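Local coordinates for protein endostatin (Mus musculus, PDB 1KOE) that inhibits angiogenesis as the C-terminal, non-collagenous fragment of the collagen XVIII alpha1 chain and binds heparin, at residues L6-N10 with I94-R100; P12-M17 with C159-V165; I20-D24 with F40-S46; V113-S117 with Y128-W132. All blocks are in the same frame, centred on the assembly; numbering follows the deposited sequence.

Contact 1. Residues L6-N10 with I94-R100; sequences LVALN and IFSFDGR
A type I beta turn, Ser96 to Gly99, is docked on the end of strand 4-8 through a single beta bridge in a domain related to the C-type lectin fold. Residues 6-9 are extended and Asn10 bends away (phi/psi -70/-9). Ala8 pairs with Ser96, CA to CA 4.1 Å: Ala8 N donates to Phe95 O at 3.0 Å, and Phe97 N gives Ala8 O a weak bond of 3.1 Å. The turn is closed by Gly99 N to Ser96 O, 3.0 Å, with Gly99 at positive phi.

Side chains extend the junction. Val7, chi1 t, sets CG1 over one face of the Phe97 ring, 3.6 Å from its centroid, a CH-pi contact. Phe97 is m with chi2 -77°, and Leu9 (m, t) brings CD2 to its edge, 4.1 Å from CE2. Ala8 CB meets Ile94 CG2 at 4.2 Å. Asn10, chi1 m, swings OD1 back to accept from Asp98 N at 3.0 Å.

Within residues 94-100, Ser96 (chi1 p) donates OG to Asp98 OD1 at 2.7 Å, and Asp98, also p, forms a salt bridge from OD2 to Arg100 NH2 at 2.8 Å. Arg100 (m, t, m) runs alongside the turn, its NE also donating to Asp98 OD1 at 2.8 Å. Leu6 O and Phe95 O share a bridging water, and just past the strand, Arg100 NH2 donates to Asn10 O at 2.8 Å.

Contact 2. Residues P12-M17 with C159-V165; sequences PLSGGM and CHNSYIV
One antiparallel hydrogen-bonded pair, Leu13 with Tyr163, joins two loops of this C-type lectin-related domain: residues 12-17 lead into helix 19-33, and the loop of residues 159-165 leads into strand 166-169. Pro12 (phi/psi -73/164) opens the first loop beside Ile164, CA to CA 4.6 Å, with its CA 3.1 Å from Tyr163 O and its CB 3.9 Å from Ser162 O.

Leu13 is extended (-137/148). Its N donates to Tyr163 O at 2.8 Å and its O accepts from Tyr163 N at 2.9 Å, the CA atoms lying 5.4 Å apart; the same O also receives the indole NE1 of Trp114. The side chain (m, t) starts away from the other loop, yet CB rests 3.9 Å from Val165 CG2.

At Ser14 the CA-H points at Asn161 O, CA to O 3.0 Å. With chi1 p, its OG accepts from Gly16 N at 3.2 Å, an ST turn, and is also hydrogen-bonded to Glu135. Gly15 turns the chain (-70/-17) and its N donates to Cys159 O at 2.9 Å; a CB here would collide with that of Cys159, which is disulfide-bonded to Cys129. Gly16 centres an inverse gamma turn, closed weakly by Met17 N to Gly15 O. Met17, extended in m, t, t, returns toward Val165, itself chi1 t, to set CE 3.7 Å from CG2.

Contact 3. Residues I20-D24 with F40-S46; sequences IRGAD and FRAFLSS
Small residues let helix 20-24 settle closely against strand 40-42: the axes approach to 7.4 Å and their N-to-C directions lie 140° apart. The nearest backbones are at Asp24 and Ala42, CA to CA 5.1 Å, and the gap widens to 6.6 Å between the CA atoms of Ile20 and Ser46. Ala23 and Ala42 provide the shallow ground, their CB atoms meeting at 3.7 Å.

Past Ala42 the chain bends at Phe43, the centre of an inverse gamma turn, and returns to an extended form, so that Ala42, Leu44 and Ser46 all point CA-to-CB toward the helix. Two larger side chains fill the wider part. Ile20 (t, p) rests CD1 on the pair Ala42 CB, at 4.2 Å, and Leu44 CD1, at 3.8 Å, while its CG1 lies 3.9 Å from Ser46 OG. Leu44 (m, t) pushes CD1 back to 3.8 Å from Ala23 CB.

Polar groups border this apolar patch. Asp24, chi1 m, accepts Ala42 N on OD1 at 2.9 Å and forms a salt bridge from OD2 to Arg41 NH2 at 2.7 Å, with Arg41 NE to the same OD2 at 3.2 Å. Arg41 curls over in m, t, p; a water links Asp24 OD1 to Ala42 O. Packing of helix 19-33 against an edge strand of the five-stranded mixed sheet is consistent with the C-type lectin-related fold.

Contact 4. Residues V113-S117 with Y128-W132; sequences VWHGS and YCETW
No hydrogen bond joins residues 113-117 to 128-132; rings, sulfur and a bare glycine make the contact. Strand 112-114 ends at Trp114 (phi/psi -75/141), the chain turns at His115 (-146/-29), and Gly116 adopts positive phi (57/29). Opposite, Cys129 to Trp132 all have phi near 50° and psi of 40 to 56°, forming one left-handed helical turn closed by Trp132 N to Tyr128 O at 2.9 Å.

The aromatic pair is offset edge-to-face. Trp132 (chi1 m, chi2 107°) turns its edge to the face of Trp114 (chi1 m, chi2 124°); the centroids of the six-membered ring of Trp132 and the five-membered ring of Trp114 are 5.3 Å apart, with planes at 60° and Trp114 CE3 to Trp132 CZ3 3.8 Å. The two indole nitrogens are hydrogen-bonded elsewhere, Trp114 to Leu13 O and Trp132 to Ser45 O.

Sulfur supplies the second interaction: Cys129, chi1 m, places SG over the six-membered ring of Trp114, 4.5 Å from its centroid and 25° off the normal.

Close packing completes the set. Gly116 N sits 3.6 Å from Trp132 CZ2, and Gly116 CA 4.0 Å from Tyr128 CB, CA to CA 4.4 Å; any CB on Gly116 would strike both side chains. The motif is a left-handed alpha-helical turn, packed on edge strand 112-114 through Trp132 and the SG of Cys129, which is disulfide-bonded to Cys159.

Overall arrangement
The four contacts form a connected network through one compact domain; all pairs touch except 1 and 4. Contacts 1 and 3 both reach the five-stranded sheet, their centres 15 Å apart, and meet where Phe97 CZ packs 4.2 Å from Phe40 CD2. Contact 1 passes to contact 2 through Leu9 N and Val165 O, 2.9 Å apart and probably hydrogen-bonded. Contacts 2 and 4, with centres 9 Å apart, are joined covalently by the disulfide of Cys159 SG and Cys129 SG. Met17 SD, 3.8 Å from Leu44 CD1, ties contact 2 to contact 3, and Ser45 O, 2.8 Å from Trp132 NE1, ties contact 3 to contact 4. Contacts 1 and 4 lie on opposite sides of the chain's centre.

Contact 1. Residues L6-N10 with I94-R100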
loop_
_atom_site.group_PDB
_atom_site.type_symbol
_atom_site.label_atom_id
_atom_site.label_comp_id
_atom_site.label_asym_id
_atom_site.label_seq_id
_atom_site.Cartn_x
_atom_site.Cartn_y
_atom_site.Cartn_z
ATOM N N LEU A 6 2.366 6.554 5.592
ATOM C CA LEU A 6 1.948 5.310 4.937
ATOM C C LEU A 6 1.110 4.618 6.020
ATOM O O LEU A 6 1.622 4.276 7.085
ATOM C CB LEU A 6 3.161 4.465 4.547
ATOM C CG LEU A 6 2.898 3.174 3.766
ATOM C CD1 LEU A 6 2.342 3.468 2.397
ATOM C CD2 LEU A 6 4.218 2.399 3.628
ATOM N N VAL A 7 -0.179 4.420 5.755
ATOM C CA VAL A 7 -1.116 3.904 6.741
ATOM C C VAL A 7 -2.020 2.837 6.142
ATOM O O VAL A 7 -2.472 2.960 5.007
ATOM C CB VAL A 7 -2.011 5.077 7.263
ATOM C CG1 VAL A 7 -2.883 4.622 8.420
ATOM C CG2 VAL A 7 -1.143 6.261 7.705
ATOM N N ALA A 8 -2.289 1.786 6.901
ATOM C CA ALA A 8 -3.142 0.714 6.405
ATOM C C ALA A 8 -4.648 0.946 6.632
ATOM O O ALA A 8 -5.062 1.575 7.632
ATOM C CB ALA A 8 -2.727 -0.608 7.060
ATOM N N LEU A 9 -5.460 0.429 5.710
ATOM C CA LEU A 9 -6.908 0.477 5.881
ATOM C C LEU A 9 -7.255 -0.370 7.123
ATOM O O LEU A 9 -6.544 -1.326 7.461
ATOM C CB LEU A 9 -7.641 -0.051 4.647
ATOM C CG LEU A 9 -7.616 0.871 3.418
ATOM C CD1 LEU A 9 -8.408 0.211 2.308
ATOM C CD2 LEU A 9 -8.266 2.232 3.743
ATOM N N ASN A 10 -8.370 -0.053 7.765
ATOM C CA ASN A 10 -8.767 -0.723 8.997
ATOM C C ASN A 10 -9.218 -2.176 8.884
ATOM O O ASN A 10 -9.474 -2.814 9.906
ATOM C CB ASN A 10 -9.806 0.117 9.747
ATOM C CG ASN A 10 -9.230 1.433 10.266
ATOM O OD1 ASN A 10 -8.046 1.529 10.594
ATOM N ND2 ASN A 10 -10.078 2.454 10.349
ATOM N N ILE A 94 3.712 -1.085 10.833
ATOM C CA ILE A 94 2.725 -0.395 10.024
ATOM C C ILE A 94 1.419 -0.442 10.788
ATOM O O ILE A 94 0.990 -1.504 11.246
ATOM C CB ILE A 94 2.567 -1.008 8.616
ATOM C CG1 ILE A 94 3.888 -0.835 7.843
ATOM C CG2 ILE A 94 1.376 -0.343 7.880
ATOM C CD1 ILE A 94 3.864 -1.348 6.436
ATOM N N PHE A 95 0.872 0.740 11.041
ATOM C CA PHE A 95 -0.396 0.897 11.759
ATOM C C PHE A 95 -1.556 1.245 10.815
ATOM O O PHE A 95 -1.362 1.913 9.789
ATOM C CB PHE A 95 -0.285 2.036 12.790
ATOM C CG PHE A 95 0.711 1.773 13.866
ATOM C CD1 PHE A 95 0.341 1.079 15.003
ATOM C CD2 PHE A 95 2.023 2.199 13.741
ATOM C CE1 PHE A 95 1.278 0.804 16.008
ATOM C CE2 PHE A 95 2.950 1.927 14.734
ATOM C CZ PHE A 95 2.571 1.225 15.868
ATOM N N SER A 96 -2.751 0.788 11.181
ATOM C CA SER A 96 -3.966 1.120 10.449
ATOM C C SER A 96 -4.374 2.526 10.943
ATOM O O SER A 96 -3.788 3.035 11.920
ATOM C CB SER A 96 -5.050 0.114 10.788
ATOM O OG SER A 96 -5.313 0.121 12.176
ATOM N N PHE A 97 -5.386 3.127 10.311
ATOM C CA PHE A 97 -5.845 4.470 10.690
ATOM C C PHE A 97 -6.293 4.527 12.144
ATOM O O PHE A 97 -6.029 5.519 12.841
ATOM C CB PHE A 97 -6.978 4.943 9.771
ATOM C CG PHE A 97 -6.507 5.364 8.412
ATOM C CD1 PHE A 97 -5.881 6.603 8.234
ATOM C CD2 PHE A 97 -6.651 4.513 7.315
ATOM C CE1 PHE A 97 -5.396 6.994 6.993
ATOM C CE2 PHE A 97 -6.175 4.888 6.061
ATOM C CZ PHE A 97 -5.540 6.135 5.895
ATOM N N ASP A 98 -6.952 3.472 12.615
ATOM C CA ASP A 98 -7.409 3.450 13.998
ATOM C C ASP A 98 -6.345 3.025 15.033
ATOM O O ASP A 98 -6.687 2.700 16.181
ATOM C CB ASP A 98 -8.721 2.653 14.149
ATOM C CG ASP A 98 -8.572 1.174 13.810
ATOM O OD1 ASP A 98 -7.436 0.661 13.747
ATOM O OD2 ASP A 98 -9.619 0.515 13.598
ATOM N N GLY A 99 -5.079 2.993 14.608
ATOM C CA GLY A 99 -3.977 2.712 15.504
ATOM C C GLY A 99 -3.547 1.308 15.834
ATOM O O GLY A 99 -2.781 1.127 16.774
ATOM N N ARG A 100 -3.963 0.322 15.063
ATOM C CA ARG A 100 -3.562 -1.055 15.326
ATOM C C ARG A 100 -2.363 -1.499 14.491
ATOM O O ARG A 100 -2.250 -1.143 13.308
ATOM C CB ARG A 100 -4.735 -2.000 15.061
ATOM C CG ARG A 100 -5.865 -1.895 16.081
ATOM C CD ARG A 100 -7.054 -2.707 15.613
ATOM N NE ARG A 100 -7.694 -2.056 14.484
ATOM C CZ ARG A 100 -8.391 -2.672 13.536
ATOM N NH1 ARG A 100 -8.556 -3.982 13.566
ATOM N NH2 ARG A 100 -8.922 -1.969 12.550
HETATM O O HOH W 1 1.032 3.402 9.620
HETATM O O HOH W 2 -10.457 -4.866 11.775
#

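Contact 2. Residues P12-M17 with C159-V165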
loop_
_atom_site.group_PDB
_atom_site.type_symbol
_atom_site.label_atom_id
_atom_site.label_comp_id
_atom_site.label_asym_id
_atom_site.label_seq_id
_atom_site.Cartn_x
_atom_site.Cartn_y
_atom_site.Cartn_z
ATOM N N PRO A 12 -8.772 -5.879 6.156
ATOM C CA PRO A 12 -8.111 -6.398 4.959
ATOM C C PRO A 12 -9.179 -6.354 3.871
ATOM O O PRO A 12 -10.381 -6.213 4.172
ATOM C CB PRO A 12 -7.783 -7.842 5.352
ATOM C CG PRO A 12 -8.828 -8.192 6.347
ATOM C CD PRO A 12 -8.923 -6.925 7.177
ATOM N N LEU A 13 -8.751 -6.453 2.617
ATOM C CA LEU A 13 -9.666 -6.446 1.488
ATOM C C LEU A 13 -9.239 -7.505 0.500
ATOM O O LEU A 13 -8.056 -7.823 0.393
ATOM C CB LEU A 13 -9.615 -5.089 0.782
ATOM C CG LEU A 13 -10.187 -3.839 1.486
ATOM C CD1 LEU A 13 -10.068 -2.645 0.534
ATOM C CD2 LEU A 13 -11.633 -4.056 1.863
ATOM N N SER A 14 -10.206 -8.084 -0.195
ATOM C CA SER A 14 -9.893 -9.055 -1.242
ATOM C C SER A 14 -9.575 -8.197 -2.482
ATOM O O SER A 14 -9.603 -6.967 -2.416
ATOM C CB SER A 14 -11.115 -9.933 -1.529
ATOM O OG SER A 14 -12.142 -9.185 -2.161
ATOM N N GLY A 15 -9.316 -8.840 -3.615
ATOM C CA GLY A 15 -9.027 -8.106 -4.828
ATOM C C GLY A 15 -10.233 -7.364 -5.395
ATOM O O GLY A 15 -10.066 -6.508 -6.260
ATOM N N GLY A 16 -11.442 -7.723 -4.954
ATOM C CA GLY A 16 -12.650 -7.053 -5.428
ATOM C C GLY A 16 -12.907 -5.852 -4.536
ATOM O O GLY A 16 -13.652 -5.950 -3.557
ATOM N N MET A 17 -12.294 -4.718 -4.884
ATOM C CA MET A 17 -12.386 -3.482 -4.088
ATOM C C MET A 17 -13.254 -2.404 -4.706
ATOM O O MET A 17 -13.238 -1.262 -4.238
ATOM C CB MET A 17 -10.989 -2.876 -3.932
ATOM C CG MET A 17 -9.949 -3.814 -3.356
ATOM S SD MET A 17 -8.370 -2.978 -3.302
ATOM C CE MET A 17 -7.238 -4.362 -2.979
ATOM N N CYS A 159 -6.799 -13.568 -6.152
ATOM C CA CYS A 159 -7.576 -12.394 -5.793
ATOM C C CYS A 159 -8.607 -12.644 -4.714
ATOM O O CYS A 159 -9.172 -11.702 -4.148
ATOM C CB CYS A 159 -8.233 -11.817 -7.039
ATOM S SG CYS A 159 -6.987 -11.244 -8.229
ATOM N N HIS A 160 -8.870 -13.912 -4.429
ATOM C CA HIS A 160 -9.832 -14.247 -3.407
ATOM C C HIS A 160 -9.282 -14.048 -1.965
ATOM O O HIS A 160 -10.034 -14.093 -0.984
ATOM C CB HIS A 160 -10.347 -15.669 -3.618
ATOM C CG HIS A 160 -11.561 -15.978 -2.811
ATOM N ND1 HIS A 160 -11.505 -16.669 -1.624
ATOM C CD2 HIS A 160 -12.856 -15.654 -3.006
ATOM C CE1 HIS A 160 -12.722 -16.760 -1.115
ATOM N NE2 HIS A 160 -13.559 -16.153 -1.937
ATOM N N ASN A 161 -7.970 -13.861 -1.845
ATOM C CA ASN A 161 -7.346 -13.616 -0.547
ATOM C C ASN A 161 -7.718 -12.219 -0.011
ATOM O O ASN A 161 -7.858 -11.265 -0.788
ATOM C CB ASN A 161 -5.819 -13.671 -0.685
ATOM C CG ASN A 161 -5.285 -15.094 -0.750
ATOM O OD1 ASN A 161 -5.290 -15.809 0.240
ATOM N ND2 ASN A 161 -4.804 -15.488 -1.910
ATOM N N SER A 162 -7.833 -12.111 1.310
ATOM C CA SER A 162 -8.129 -10.843 1.989
ATOM C C SER A 162 -6.808 -10.400 2.606
ATOM O O SER A 162 -6.359 -10.979 3.597
ATOM C CB SER A 162 -9.202 -11.016 3.079
ATOM O OG SER A 162 -10.496 -11.125 2.504
ATOM N N TYR A 163 -6.186 -9.401 1.976
ATOM C CA TYR A 163 -4.884 -8.874 2.367
ATOM C C TYR A 163 -4.962 -7.410 2.840
ATOM O O TYR A 163 -5.990 -6.737 2.716
ATOM C CB TYR A 163 -3.932 -8.940 1.152
ATOM C CG TYR A 163 -3.407 -10.318 0.773
ATOM C CD1 TYR A 163 -3.476 -11.397 1.666
ATOM C CD2 TYR A 163 -2.803 -10.522 -0.462
ATOM C CE1 TYR A 163 -2.930 -12.648 1.339
ATOM C CE2 TYR A 163 -2.262 -11.750 -0.798
ATOM C CZ TYR A 163 -2.330 -12.809 0.105
ATOM O OH TYR A 163 -1.797 -14.023 -0.251
ATOM N N ILE A 164 -3.846 -6.956 3.390
ATOM C CA ILE A 164 -3.681 -5.600 3.862
ATOM C C ILE A 164 -3.629 -4.666 2.647
ATOM O O ILE A 164 -3.063 -5.008 1.603
ATOM C CB ILE A 164 -2.327 -5.456 4.604
ATOM C CG1 ILE A 164 -2.296 -6.393 5.817
ATOM C CG2 ILE A 164 -2.077 -3.990 5.019
ATOM C CD1 ILE A 164 -0.898 -6.659 6.342
ATOM N N VAL A 165 -4.253 -3.505 2.783
ATOM C CA VAL A 165 -4.205 -2.499 1.741
ATOM C C VAL A 165 -3.688 -1.241 2.419
ATOM O O VAL A 165 -4.188 -0.860 3.500
ATOM C CB VAL A 165 -5.595 -2.236 1.122
ATOM C CG1 VAL A 165 -5.500 -1.084 0.127
ATOM C CG2 VAL A 165 -6.104 -3.516 0.419
#

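Contact 3. Residues I20-D24 with F40-S46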
loop_
_atom_site.group_PDB
_atom_site.type_symbol
_atom_site.label_atom_id
_atom_site.label_comp_id
_atom_site.label_asym_id
_atom_site.label_seq_id
_atom_site.Cartn_x
_atom_site.Cartn_y
_atom_site.Cartn_z
ATOM N N ILE A 20 -10.119 0.907 -8.378
ATOM C CA ILE A 20 -9.259 1.854 -7.708
ATOM C C ILE A 20 -10.085 3.011 -7.100
ATOM O O ILE A 20 -9.700 3.566 -6.080
ATOM C CB ILE A 20 -8.154 2.354 -8.653
ATOM C CG1 ILE A 20 -7.048 3.048 -7.835
ATOM C CG2 ILE A 20 -8.747 3.247 -9.742
ATOM C CD1 ILE A 20 -6.256 2.076 -6.960
ATOM N N ARG A 21 -11.214 3.380 -7.719
ATOM C CA ARG A 21 -12.060 4.439 -7.150
ATOM C C ARG A 21 -12.576 3.979 -5.774
ATOM O O ARG A 21 -12.664 4.780 -4.843
ATOM C CB ARG A 21 -13.245 4.776 -8.079
ATOM C CG ARG A 21 -12.836 5.419 -9.394
ATOM C CD ARG A 21 -14.018 5.588 -10.326
ATOM N NE ARG A 21 -13.671 6.471 -11.440
ATOM C CZ ARG A 21 -14.453 6.707 -12.499
ATOM N NH1 ARG A 21 -15.643 6.120 -12.592
ATOM N NH2 ARG A 21 -14.042 7.536 -13.457
ATOM N N GLY A 22 -12.872 2.679 -5.644
ATOM C CA GLY A 22 -13.356 2.122 -4.389
ATOM C C GLY A 22 -12.276 2.173 -3.315
ATOM O O GLY A 22 -12.504 2.641 -2.197
ATOM N N ALA A 23 -11.083 1.706 -3.666
ATOM C CA ALA A 23 -9.945 1.699 -2.742
ATOM C C ALA A 23 -9.564 3.125 -2.336
ATOM O O ALA A 23 -9.363 3.412 -1.156
ATOM C CB ALA A 23 -8.753 0.991 -3.372
ATOM N N ASP A 24 -9.468 4.018 -3.312
ATOM C CA ASP A 24 -9.136 5.417 -3.028
ATOM C C ASP A 24 -10.183 6.054 -2.116
ATOM O O ASP A 24 -9.847 6.844 -1.232
ATOM C CB ASP A 24 -9.047 6.241 -4.328
ATOM C CG ASP A 24 -7.681 6.135 -5.027
ATOM O OD1 ASP A 24 -6.736 5.580 -4.437
ATOM O OD2 ASP A 24 -7.545 6.643 -6.172
ATOM N N PHE A 40 -4.780 11.150 0.949
ATOM C CA PHE A 40 -4.356 9.756 0.916
ATOM C C PHE A 40 -4.941 8.995 -0.251
ATOM O O PHE A 40 -6.152 9.045 -0.484
ATOM C CB PHE A 40 -4.768 9.058 2.204
ATOM C CG PHE A 40 -3.987 9.508 3.403
ATOM C CD1 PHE A 40 -4.321 10.693 4.060
ATOM C CD2 PHE A 40 -2.918 8.753 3.873
ATOM C CE1 PHE A 40 -3.602 11.113 5.165
ATOM C CE2 PHE A 40 -2.199 9.175 4.982
ATOM C CZ PHE A 40 -2.543 10.355 5.627
ATOM N N ARG A 41 -4.076 8.288 -0.965
ATOM C CA ARG A 41 -4.492 7.474 -2.091
ATOM C C ARG A 41 -4.071 6.019 -1.838
ATOM O O ARG A 41 -3.141 5.765 -1.071
ATOM C CB ARG A 41 -3.882 8.031 -3.378
ATOM C CG ARG A 41 -4.442 9.414 -3.732
ATOM C CD ARG A 41 -4.429 9.694 -5.215
ATOM N NE ARG A 41 -5.102 8.636 -5.958
ATOM C CZ ARG A 41 -4.691 8.168 -7.132
ATOM N NH1 ARG A 41 -3.596 8.678 -7.701
ATOM N NH2 ARG A 41 -5.352 7.169 -7.722
ATOM N N ALA A 42 -4.789 5.063 -2.419
ATOM C CA ALA A 42 -4.455 3.654 -2.233
ATOM C C ALA A 42 -3.102 3.342 -2.863
ATOM O O ALA A 42 -2.788 3.817 -3.955
ATOM C CB ALA A 42 -5.545 2.770 -2.829
ATOM N N PHE A 43 -2.298 2.566 -2.133
ATOM C CA PHE A 43 -0.958 2.120 -2.531
ATOM C C PHE A 43 -1.154 0.927 -3.501
ATOM O O PHE A 43 -0.985 -0.229 -3.127
ATOM C CB PHE A 43 -0.222 1.681 -1.237
ATOM C CG PHE A 43 1.245 1.325 -1.416
ATOM C CD1 PHE A 43 2.228 2.321 -1.485
ATOM C CD2 PHE A 43 1.645 -0.007 -1.456
ATOM C CE1 PHE A 43 3.598 1.990 -1.578
ATOM C CE2 PHE A 43 3.004 -0.345 -1.545
ATOM C CZ PHE A 43 3.980 0.662 -1.603
ATOM N N LEU A 44 -1.556 1.214 -4.733
ATOM C CA LEU A 44 -1.822 0.163 -5.708
ATOM C C LEU A 44 -1.611 0.698 -7.116
ATOM O O LEU A 44 -1.800 1.894 -7.352
ATOM C CB LEU A 44 -3.318 -0.236 -5.643
ATOM C CG LEU A 44 -3.993 -0.770 -4.372
ATOM C CD1 LEU A 44 -5.513 -0.755 -4.497
ATOM C CD2 LEU A 44 -3.489 -2.176 -4.095
ATOM N N SER A 45 -1.170 -0.163 -8.038
ATOM C CA SER A 45 -1.105 0.234 -9.447
ATOM C C SER A 45 -2.499 -0.132 -9.992
ATOM O O SER A 45 -3.182 -0.999 -9.435
ATOM C CB SER A 45 -0.056 -0.574 -10.215
ATOM O OG SER A 45 1.240 -0.043 -10.044
ATOM N N SER A 46 -2.938 0.524 -11.058
ATOM C CA SER A 46 -4.233 0.200 -11.657
ATOM C C SER A 46 -4.111 0.405 -13.169
ATOM O O SER A 46 -3.045 0.759 -13.656
ATOM C CB SER A 46 -5.362 1.047 -11.050
ATOM O OG SER A 46 -5.102 2.450 -11.153
HETATM O O HOH W 3 -4.355 5.053 -5.950
#

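Contact 4. Residues V113-S117 with Y128-W132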
loop_
_atom_site.group_PDB
_atom_site.type_symbol
_atom_site.label_atom_id
_atom_site.label_comp_id
_atom_site.label_asym_id
_atom_site.label_seq_id
_atom_site.Cartn_x
_atom_site.Cartn_y
_atom_site.Cartn_z
ATOM N N VAL A 113 0.415 -7.768 1.577
ATOM C CA VAL A 113 -0.110 -6.483 1.130
ATOM C C VAL A 113 -0.306 -6.492 -0.381
ATOM O O VAL A 113 0.580 -6.943 -1.122
ATOM C CB VAL A 113 0.898 -5.352 1.466
ATOM C CG1 VAL A 113 0.381 -4.012 0.964
ATOM C CG2 VAL A 113 1.152 -5.296 2.965
ATOM N N TRP A 114 -1.468 -6.026 -0.832
ATOM C CA TRP A 114 -1.756 -5.936 -2.271
ATOM C C TRP A 114 -0.995 -4.755 -2.860
ATOM O O TRP A 114 -0.875 -3.712 -2.218
ATOM C CB TRP A 114 -3.252 -5.642 -2.525
ATOM C CG TRP A 114 -4.210 -6.771 -2.306
ATOM C CD1 TRP A 114 -5.296 -6.778 -1.473
ATOM C CD2 TRP A 114 -4.208 -8.046 -2.978
ATOM N NE1 TRP A 114 -5.974 -7.976 -1.591
ATOM C CE2 TRP A 114 -5.328 -8.766 -2.507
ATOM C CE3 TRP A 114 -3.358 -8.645 -3.925
ATOM C CZ2 TRP A 114 -5.629 -10.070 -2.954
ATOM C CZ3 TRP A 114 -3.661 -9.969 -4.371
ATOM C CH2 TRP A 114 -4.785 -10.645 -3.881
ATOM N N HIS A 115 -0.464 -4.909 -4.067
ATOM C CA HIS A 115 0.172 -3.768 -4.724
ATOM C C HIS A 115 0.007 -3.728 -6.256
ATOM O O HIS A 115 0.031 -2.652 -6.843
ATOM C CB HIS A 115 1.637 -3.556 -4.296
ATOM C CG HIS A 115 2.542 -4.719 -4.579
ATOM N ND1 HIS A 115 2.958 -5.048 -5.854
ATOM C CD2 HIS A 115 3.133 -5.612 -3.749
ATOM C CE1 HIS A 115 3.767 -6.099 -5.796
ATOM N NE2 HIS A 115 3.884 -6.458 -4.530
ATOM N N GLY A 116 -0.130 -4.894 -6.897
ATOM C CA GLY A 116 -0.297 -4.957 -8.348
ATOM C C GLY A 116 0.806 -4.306 -9.168
ATOM O O GLY A 116 0.556 -3.927 -10.314
ATOM N N SER A 117 2.039 -4.282 -8.646
ATOM C CA SER A 117 3.165 -3.612 -9.315
ATOM C C SER A 117 4.466 -4.394 -9.388
ATOM O O SER A 117 4.686 -5.295 -8.582
ATOM C CB SER A 117 3.506 -2.314 -8.574
ATOM O OG SER A 117 2.338 -1.583 -8.246
ATOM N N TYR A 128 -3.226 -7.611 -11.353
ATOM C CA TYR A 128 -3.797 -6.601 -10.489
ATOM C C TYR A 128 -5.303 -6.786 -10.311
ATOM O O TYR A 128 -6.070 -5.828 -10.166
ATOM C CB TYR A 128 -3.393 -5.169 -10.879
ATOM C CG TYR A 128 -3.777 -4.639 -12.246
ATOM C CD1 TYR A 128 -4.631 -5.338 -13.108
ATOM C CD2 TYR A 128 -3.274 -3.405 -12.666
ATOM C CE1 TYR A 128 -4.972 -4.802 -14.367
ATOM C CE2 TYR A 128 -3.598 -2.867 -13.907
ATOM C CZ TYR A 128 -4.450 -3.566 -14.750
ATOM O OH TYR A 128 -4.793 -3.001 -15.955
ATOM N N CYS A 129 -5.701 -8.062 -10.263
ATOM C CA CYS A 129 -7.093 -8.461 -10.059
ATOM C C CYS A 129 -8.080 -7.703 -10.946
ATOM O O CYS A 129 -9.117 -7.250 -10.474
ATOM C CB CYS A 129 -7.462 -8.328 -8.582
ATOM S SG CYS A 129 -6.467 -9.415 -7.514
ATOM N N GLU A 130 -7.732 -7.580 -12.227
ATOM C CA GLU A 130 -8.560 -6.883 -13.205
ATOM C C GLU A 130 -8.880 -5.479 -12.673
ATOM O O GLU A 130 -10.040 -5.057 -12.553
ATOM C CB GLU A 130 -9.794 -7.731 -13.507
ATOM C CG GLU A 130 -9.354 -9.094 -14.094
ATOM C CD GLU A 130 -10.441 -10.155 -14.158
ATOM O OE1 GLU A 130 -11.643 -9.821 -14.047
ATOM O OE2 GLU A 130 -10.067 -11.338 -14.329
ATOM N N THR A 131 -7.789 -4.778 -12.384
ATOM C CA THR A 131 -7.797 -3.443 -11.814
ATOM C C THR A 131 -8.673 -3.366 -10.559
ATOM O O THR A 131 -9.484 -2.459 -10.372
ATOM C CB THR A 131 -8.003 -2.304 -12.875
ATOM O OG1 THR A 131 -7.678 -1.031 -12.285
ATOM C CG2 THR A 131 -9.401 -2.284 -13.428
ATOM N N TRP A 132 -8.466 -4.356 -9.685
ATOM C CA TRP A 132 -9.123 -4.464 -8.382
ATOM C C TRP A 132 -10.632 -4.538 -8.430
ATOM O O TRP A 132 -11.336 -3.996 -7.576
ATOM C CB TRP A 132 -8.622 -3.338 -7.462
ATOM C CG TRP A 132 -7.122 -3.245 -7.521
ATOM C CD1 TRP A 132 -6.376 -2.279 -8.140
ATOM C CD2 TRP A 132 -6.190 -4.241 -7.068
ATOM N NE1 TRP A 132 -5.038 -2.615 -8.112
ATOM C CE2 TRP A 132 -4.896 -3.814 -7.461
ATOM C CE3 TRP A 132 -6.328 -5.455 -6.373
ATOM C CZ2 TRP A 132 -3.745 -4.565 -7.178
ATOM C CZ3 TRP A 132 -5.191 -6.196 -6.096
ATOM C CH2 TRP A 132 -3.920 -5.753 -6.497
#